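Local coordinates for protein TetR-family transcriptional regulator (Pectobacterium atrosepticum, PDB 2HYT) that probably binds cis-regulatory DNA through a predicted N-terminal helix-turn-helix and acts as a transcription factor of the TetR family, at residues M71-S79 / C91-E102. Numbering follows the deposited sequence.
With EDO (1,2-ethanediol), chain E; EDO (1,2-ethanediol), chain B; EDO (1,2-ethanediol), chain D.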
loop_
_atom_site.group_PDB
_atom_site.type_symbol
_atom_site.label_atom_id
_atom_site.label_comp_id
_atom_site.label_asym_id
_atom_site.label_seq_id
_atom_site.Cartn_x
_atom_site.Cartn_y
_atom_site.Cartn_z
HETATM N N MSE A 71 9.147 -14.513 -5.165
HETATM C CA MSE A 71 9.778 -13.386 -4.460
HETATM C C MSE A 71 10.029 -13.749 -2.992
HETATM O O MSE A 71 11.129 -13.511 -2.469
HETATM C CB MSE A 71 8.916 -12.134 -4.591
HETATM C CG MSE A 71 8.920 -11.596 -5.971
HETATM SE SE MSE A 71 7.786 -9.996 -6.119
HETATM C CE MSE A 71 8.716 -8.886 -4.798
ATOM N N ASP A 72 9.015 -14.321 -2.355
ATOM C CA ASP A 72 9.116 -14.636 -0.927
ATOM C C ASP A 72 10.297 -15.587 -0.724
ATOM O O ASP A 72 11.090 -15.394 0.219
ATOM C CB ASP A 72 7.807 -15.217 -0.376
ATOM C CG ASP A 72 7.802 -15.321 1.159
ATOM O OD1 ASP A 72 8.458 -16.223 1.704
ATOM O OD2 ASP A 72 7.124 -14.505 1.832
ATOM N N GLU A 73 10.432 -16.575 -1.600
ATOM C CA GLU A 73 11.516 -17.565 -1.503
ATOM C C GLU A 73 12.881 -16.904 -1.629
ATOM O O GLU A 73 13.801 -17.183 -0.850
ATOM C CB GLU A 73 11.356 -18.611 -2.610
ATOM C CG GLU A 73 12.389 -19.699 -2.570
ATOM C CD GLU A 73 12.025 -20.868 -3.490
ATOM O OE1 GLU A 73 10.813 -21.138 -3.655
ATOM O OE2 GLU A 73 12.958 -21.515 -4.015
ATOM N N ARG A 74 13.001 -16.000 -2.586
ATOM C CA ARG A 74 14.269 -15.322 -2.855
ATOM C C ARG A 74 14.703 -14.434 -1.657
ATOM O O ARG A 74 15.873 -14.397 -1.222
ATOM C CB ARG A 74 14.149 -14.471 -4.117
ATOM C CG ARG A 74 14.137 -15.287 -5.391
ATOM C CD ARG A 74 13.860 -14.372 -6.602
ATOM N NE ARG A 74 14.877 -13.342 -6.757
ATOM C CZ ARG A 74 14.806 -12.336 -7.630
ATOM N NH1 ARG A 74 13.769 -12.195 -8.418
ATOM N NH2 ARG A 74 15.766 -11.438 -7.657
ATOM N N LEU A 75 13.729 -13.737 -1.100
ATOM C CA LEU A 75 13.964 -12.829 -0.017
ATOM C C LEU A 75 14.293 -13.572 1.284
ATOM O O LEU A 75 15.208 -13.171 2.017
ATOM C CB LEU A 75 12.771 -11.902 0.168
ATOM C CG LEU A 75 12.583 -10.925 -0.984
ATOM C CD1 LEU A 75 11.147 -10.421 -0.914
ATOM C CD2 LEU A 75 13.623 -9.794 -0.976
ATOM N N GLN A 76 13.540 -14.641 1.576
ATOM C CA GLN A 76 13.811 -15.458 2.754
ATOM C C GLN A 76 15.222 -16.029 2.663
ATOM O O GLN A 76 15.945 -16.080 3.678
ATOM C CB GLN A 76 12.789 -16.562 2.858
ATOM C CG GLN A 76 12.991 -17.497 4.078
ATOM C CD GLN A 76 12.714 -16.790 5.385
ATOM O OE1 GLN A 76 11.662 -16.141 5.555
ATOM N NE2 GLN A 76 13.627 -16.941 6.334
ATOM N N ALA A 77 15.643 -16.434 1.465
ATOM C CA ALA A 77 16.990 -16.976 1.287
ATOM C C ALA A 77 18.122 -15.996 1.580
ATOM O O ALA A 77 19.194 -16.392 2.035
ATOM C CB ALA A 77 17.159 -17.542 -0.090
ATOM N N ILE A 78 17.919 -14.719 1.291
ATOM C CA ILE A 78 18.917 -13.725 1.604
ATOM C C ILE A 78 19.140 -13.686 3.105
ATOM O O ILE A 78 20.297 -13.687 3.576
ATOM C CB ILE A 78 18.501 -12.331 1.068
ATOM C CG1 ILE A 78 18.537 -12.301 -0.451
ATOM C CG2 ILE A 78 19.382 -11.232 1.713
ATOM C CD1 ILE A 78 17.899 -11.030 -1.084
ATOM N N SER A 79 18.072 -13.636 3.906
ATOM C CA SER A 79 18.327 -13.495 5.357
ATOM C C SER A 79 18.726 -14.836 5.974
ATOM O O SER A 79 19.482 -14.887 6.965
ATOM C CB SER A 79 17.156 -12.825 6.084
ATOM O OG SER A 79 15.926 -13.354 5.684
ATOM N N CYS A 91 20.211 -6.266 3.439
ATOM C CA CYS A 91 20.312 -6.808 2.094
ATOM C C CYS A 91 18.961 -7.268 1.560
ATOM O O CYS A 91 18.665 -7.040 0.411
ATOM C CB CYS A 91 21.293 -7.961 2.086
ATOM S SG CYS A 91 21.606 -8.596 0.478
ATOM N N ARG A 92 18.164 -7.897 2.421
ATOM C CA ARG A 92 16.831 -8.349 2.058
ATOM C C ARG A 92 15.925 -7.147 1.714
ATOM O O ARG A 92 15.192 -7.146 0.690
ATOM C CB ARG A 92 16.236 -9.134 3.197
ATOM C CG ARG A 92 14.837 -9.577 2.973
ATOM C CD ARG A 92 14.445 -10.602 3.993
ATOM N NE ARG A 92 12.995 -10.693 4.116
ATOM C CZ ARG A 92 12.371 -11.635 4.802
ATOM N NH1 ARG A 92 13.046 -12.597 5.415
ATOM N NH2 ARG A 92 11.037 -11.602 4.854
ATOM N N CYS A 93 15.965 -6.134 2.575
ATOM C CA CYS A 93 15.192 -4.927 2.313
ATOM C C CYS A 93 15.618 -4.248 0.998
ATOM O O CYS A 93 14.754 -3.871 0.169
ATOM C CB CYS A 93 15.260 -3.941 3.474
ATOM S SG CYS A 93 14.495 -4.495 5.004
ATOM N N ARG A 94 16.922 -4.108 0.777
ATOM C CA ARG A 94 17.399 -3.517 -0.482
ATOM C C ARG A 94 16.988 -4.360 -1.694
ATOM O O ARG A 94 16.642 -3.835 -2.746
ATOM C CB ARG A 94 18.900 -3.381 -0.460
ATOM C CG ARG A 94 19.391 -2.299 0.470
ATOM C CD ARG A 94 20.883 -1.982 0.223
ATOM N NE ARG A 94 21.744 -3.166 0.360
ATOM C CZ ARG A 94 22.429 -3.498 1.458
ATOM N NH1 ARG A 94 22.390 -2.757 2.557
ATOM N NH2 ARG A 94 23.171 -4.593 1.441
ATOM N N ALA A 95 17.054 -5.681 -1.538
ATOM C CA ALA A 95 16.714 -6.599 -2.629
ATOM C C ALA A 95 15.254 -6.450 -3.086
ATOM O O ALA A 95 14.941 -6.500 -4.287
ATOM C CB ALA A 95 17.022 -8.031 -2.217
ATOM N N TYR A 96 14.359 -6.174 -2.139
ATOM C CA TYR A 96 12.978 -5.899 -2.453
ATOM C C TYR A 96 12.840 -4.698 -3.404
ATOM O O TYR A 96 12.054 -4.718 -4.382
ATOM C CB TYR A 96 12.174 -5.681 -1.172
ATOM C CG TYR A 96 10.714 -5.608 -1.423
ATOM C CD1 TYR A 96 10.126 -4.397 -1.831
ATOM C CD2 TYR A 96 9.888 -6.721 -1.267
ATOM C CE1 TYR A 96 8.750 -4.337 -2.089
ATOM C CE2 TYR A 96 8.523 -6.644 -1.512
ATOM C CZ TYR A 96 7.968 -5.435 -1.934
ATOM O OH TYR A 96 6.618 -5.258 -2.189
ATOM N N LEU A 97 13.586 -3.643 -3.116
ATOM C CA LEU A 97 13.608 -2.483 -3.993
ATOM C C LEU A 97 14.276 -2.783 -5.335
ATOM O O LEU A 97 13.798 -2.328 -6.385
ATOM C CB LEU A 97 14.324 -1.317 -3.328
ATOM C CG LEU A 97 13.720 -0.804 -2.021
ATOM C CD1 LEU A 97 14.398 0.514 -1.614
ATOM C CD2 LEU A 97 12.198 -0.609 -2.132
ATOM N N GLU A 98 15.385 -3.514 -5.295
ATOM C CA GLU A 98 16.120 -3.916 -6.519
ATOM C C GLU A 98 15.218 -4.731 -7.456
ATOM O O GLU A 98 15.313 -4.596 -8.687
ATOM C CB GLU A 98 17.366 -4.716 -6.157
ATOM C CG GLU A 98 18.418 -3.861 -5.527
ATOM C CD GLU A 98 19.548 -4.626 -4.855
ATOM O OE1 GLU A 98 19.455 -5.862 -4.654
ATOM O OE2 GLU A 98 20.542 -3.944 -4.513
HETATM N N MSE A 99 14.307 -5.525 -6.893
HETATM C CA MSE A 99 13.341 -6.273 -7.691
HETATM C C MSE A 99 12.418 -5.397 -8.512
HETATM O O MSE A 99 11.895 -5.846 -9.544
HETATM C CB MSE A 99 12.523 -7.147 -6.784
HETATM C CG MSE A 99 13.204 -8.336 -6.421
HETATM SE SE MSE A 99 12.188 -9.316 -5.001
HETATM C CE MSE A 99 13.410 -10.734 -4.928
ATOM N N ALA A 100 12.228 -4.133 -8.113
ATOM C CA ALA A 100 11.351 -3.215 -8.845
ATOM C C ALA A 100 11.887 -2.863 -10.235
ATOM O O ALA A 100 11.168 -2.262 -11.029
ATOM C CB ALA A 100 11.126 -1.941 -8.062
ATOM N N LEU A 101 13.146 -3.181 -10.502
ATOM C CA LEU A 101 13.721 -2.950 -11.842
ATOM C C LEU A 101 13.781 -4.221 -12.676
ATOM O O LEU A 101 14.183 -4.173 -13.848
ATOM C CB LEU A 101 15.102 -2.339 -11.736
ATOM C CG LEU A 101 15.180 -0.956 -11.053
ATOM C CD1 LEU A 101 16.623 -0.385 -11.144
ATOM C CD2 LEU A 101 14.150 0.023 -11.624
ATOM N N GLU A 102 13.412 -5.368 -12.117
ATOM C CA GLU A 102 13.373 -6.587 -12.917
ATOM C C GLU A 102 12.141 -6.527 -13.803
ATOM O O GLU A 102 11.041 -6.244 -13.336
ATOM C CB GLU A 102 13.332 -7.831 -12.001
ATOM C CG GLU A 102 14.560 -7.924 -11.112
ATOM C CD GLU A 102 14.594 -9.160 -10.249
ATOM O OE1 GLU A 102 13.675 -10.023 -10.381
ATOM O OE2 GLU A 102 15.559 -9.288 -9.443
HETATM C C1 EDO E . 17.164 -9.666 -5.970
HETATM O O1 EDO E . 17.830 -10.585 -5.089
HETATM C C2 EDO E . 17.577 -8.226 -5.777
HETATM O O2 EDO E . 18.671 -7.922 -6.655
HETATM C C1 EDO B . 11.015 -7.716 2.165
HETATM O O1 EDO B . 11.121 -9.058 2.691
HETATM C C2 EDO B . 9.533 -7.328 2.157
HETATM O O2 EDO B . 9.038 -7.129 3.510
HETATM C C1 EDO D . 9.993 -13.706 -9.483
HETATM O O1 EDO D . 11.256 -13.952 -8.848
HETATM C C2 EDO D . 10.272 -13.664 -10.987
HETATM O O2 EDO D . 9.840 -12.440 -11.564
HETATM O O HOH W 1 11.601 -14.289 7.468
#
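M71, L75 and I78 of helix 56-81 pack against A95 and Y96 of helix 85-98, and M99 farther along segment 91-102, in a near-antiparallel helix pair, joining the long helix that comes after the predicted helix-turn-helix motif to helix 85-98. The short axes run at 151° to each other and approach to 9.0 Å. Three observations define the apolar seam: the selenomethionine methyl M71 CE lies 3.5 Å from M99 SE, L75 CD1 meets the edge of the Y96 ring, and I78 CD1 presses on A95 CB at 3.3 Å, tighter than usual for two carbons.

R92 inserts as a knob among L75, Q76, I78 and S79. Its CG stands anti to the backbone N and the chain stays extended to NE, which carries the guanidinium across the partner helix. There R92 NH1 donates to S79 OG (3.0 Å), and that oxygen lies in the guanidinium plane; a water joins NH1 to Q76 OE1, while NH2 reaches S131. Q76 NE2 turns instead to D80.

At the other end, R74 and E102 form a salt bridge. R74 NH1 meets E102 OE1 at 2.9 Å with an N-H...O angle of 177°, and the two planar groups are nearly coplanar, 6° apart; a second bond, from R74 NH2 to E102 OE2, is less certain because NH2 is crowded by ethanediol in the model. M99 CE sits 3.4 Å above the R74 guanidinium plane, over its centre.

Around this pair, helix 122-141 borders Q76 and S79, helix 103-117 meets M71 and M99 through I105, and helix 150-170 packs on Y96 through L161 and A165.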